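Local structure of regulator of nonsense transcripts 2 (Homo sapiens, 4CEK) at residues L166-P170 with R218-E222. The protein acts in nonsense-mediated mRNA decay, the pathway that removes transcripts with premature stop codons, and has three MIF4G domains, of which the second is described here. Residues are numbered along the deposited sequence.
Sequences LDLLP and RFIGE
Residues 166-170 lead into helix 169-179 and lie against a turn of helix 210-225; side-chain packing between neighbouring helices of this kind builds the MIF4G domain, a HEAT-like helical array. Residues 166-168 already have helical phi/psi, and Leu169 N hydrogen-bonds to Leu166 O (3.3 Å); residues 218-222 are regular helix, where Glu222 N hydrogen-bonds to Arg218 O (2.9 Å). The CA atoms of Leu169 and Phe219 lie 5.8 Å apart, those of Pro170 and Glu222 5.6 Å. Leu169 (m, t) spans the contact: its CD1 touches Arg218 CB (3.4 Å), while its CD2 sits over the Phe219 ring in a CH-pi contact, 3.9 Å from the centroid and 19° off the normal. At its off-rotamer chi1 (-148°) Phe219 presents this face and also packs on Leu190 and Leu194. Leu166 (m, t) places CD1 over one face of the Arg218 guanidinium, 3.1 Å from NE. With Glu222 chi1 and chi2 both m, its OE1 lies 3.7 Å from Pro170 CB; OE1 is hydrogen-bonded to Tyr18, and OE2 salt-bridges Lys225. Cohesion thus rests on van der Waals and CH-pi contact, with Arg218 NE buried without a modelled polar partner and the Glu222 charge met outside the two segments.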
loop_
_atom_site.group_PDB
_atom_site.type_symbol
_atom_site.label_atom_id
_atom_site.label_comp_id
_atom_site.label_asym_id
_atom_site.label_seq_id
_atom_site.Cartn_x
_atom_site.Cartn_y
_atom_site.Cartn_z
ATOM N N LEU A 166 -10.970 -0.548 -2.378
ATOM C CA LEU A 166 -9.999 0.386 -1.829
ATOM C C LEU A 166 -10.076 0.522 -0.328
ATOM O O LEU A 166 -9.078 0.905 0.309
ATOM C CB LEU A 166 -10.208 1.788 -2.427
ATOM C CG LEU A 166 -9.883 1.991 -3.921
ATOM C CD1 LEU A 166 -9.768 3.498 -4.218
ATOM C CD2 LEU A 166 -8.634 1.194 -4.336
ATOM N N ASP A 167 -11.264 0.277 0.232
ATOM C CA ASP A 167 -11.498 0.399 1.691
ATOM C C ASP A 167 -10.668 -0.588 2.534
ATOM O O ASP A 167 -10.396 -0.337 3.711
ATOM C CB ASP A 167 -12.990 0.201 2.010
ATOM C CG ASP A 167 -13.524 -1.168 1.546
ATOM O OD1 ASP A 167 -13.364 -1.521 0.347
ATOM O OD2 ASP A 167 -14.114 -1.896 2.381
ATOM N N LEU A 168 -10.279 -1.707 1.921
ATOM C CA LEU A 168 -9.422 -2.718 2.575
ATOM C C LEU A 168 -7.956 -2.293 2.770
ATOM O O LEU A 168 -7.317 -2.663 3.750
ATOM C CB LEU A 168 -9.465 -4.020 1.791
ATOM C CG LEU A 168 -10.829 -4.724 1.753
ATOM C CD1 LEU A 168 -10.740 -5.975 0.875
ATOM C CD2 LEU A 168 -11.291 -5.046 3.159
ATOM N N LEU A 169 -7.438 -1.460 1.884
ATOM C CA LEU A 169 -6.003 -1.144 1.925
ATOM C C LEU A 169 -5.473 -0.743 3.279
ATOM O O LEU A 169 -4.372 -1.136 3.633
ATOM C CB LEU A 169 -5.661 -0.043 0.913
ATOM C CG LEU A 169 -5.940 -0.432 -0.537
ATOM C CD1 LEU A 169 -5.576 0.696 -1.503
ATOM C CD2 LEU A 169 -5.263 -1.735 -0.866
ATOM N N PRO A 170 -6.201 0.106 4.029
ATOM C CA PRO A 170 -5.614 0.509 5.322
ATOM C C PRO A 170 -5.552 -0.654 6.322
ATOM O O PRO A 170 -4.663 -0.693 7.193
ATOM C CB PRO A 170 -6.601 1.570 5.860
ATOM C CG PRO A 170 -7.378 2.019 4.677
ATOM C CD PRO A 170 -7.388 0.905 3.678
ATOM N N ARG A 218 -2.028 3.660 -3.932
ATOM C CA ARG A 218 -2.683 3.782 -2.608
ATOM C C ARG A 218 -2.143 2.787 -1.569
ATOM O O ARG A 218 -1.939 3.156 -0.406
ATOM C CB ARG A 218 -4.206 3.610 -2.700
ATOM C CG ARG A 218 -4.924 4.785 -3.358
ATOM C CD ARG A 218 -6.428 4.665 -3.212
ATOM N NE ARG A 218 -7.125 5.145 -4.406
ATOM C CZ ARG A 218 -7.638 6.370 -4.565
ATOM N NH1 ARG A 218 -7.543 7.286 -3.597
ATOM N NH2 ARG A 218 -8.243 6.683 -5.710
ATOM N N PHE A 219 -1.891 1.551 -2.002
ATOM C CA PHE A 219 -1.355 0.499 -1.118
ATOM C C PHE A 219 0.023 0.913 -0.630
ATOM O O PHE A 219 0.256 0.924 0.545
ATOM C CB PHE A 219 -1.314 -0.862 -1.843
ATOM C CG PHE A 219 -1.527 -2.075 -0.944
ATOM C CD1 PHE A 219 -1.368 -2.008 0.459
ATOM C CD2 PHE A 219 -1.911 -3.311 -1.510
ATOM C CE1 PHE A 219 -1.568 -3.120 1.262
ATOM C CE2 PHE A 219 -2.088 -4.438 -0.697
ATOM C CZ PHE A 219 -1.922 -4.340 0.689
ATOM N N ILE A 220 0.880 1.413 -1.514
ATOM C CA ILE A 220 2.172 1.942 -1.086
ATOM C C ILE A 220 2.021 3.084 -0.074
ATOM O O ILE A 220 2.803 3.215 0.923
ATOM C CB ILE A 220 3.014 2.414 -2.295
ATOM C CG1 ILE A 220 3.418 1.182 -3.125
ATOM C CG2 ILE A 220 4.215 3.184 -1.798
ATOM C CD1 ILE A 220 4.063 1.407 -4.496
ATOM N N GLY A 221 0.999 3.913 -0.289
ATOM C CA GLY A 221 0.752 5.011 0.640
ATOM C C GLY A 221 0.389 4.537 2.019
ATOM O O GLY A 221 0.845 5.084 3.015
ATOM N N GLU A 222 -0.489 3.554 2.099
ATOM C CA GLU A 222 -0.930 3.033 3.422
ATOM C C GLU A 222 0.247 2.382 4.182
ATOM O O GLU A 222 0.503 2.653 5.361
ATOM C CB GLU A 222 -2.062 2.026 3.217
ATOM C CG GLU A 222 -3.416 2.671 2.895
ATOM C CD GLU A 222 -3.796 3.718 3.947
ATOM O OE1 GLU A 222 -3.517 3.507 5.145
ATOM O OE2 GLU A 222 -4.318 4.792 3.591
#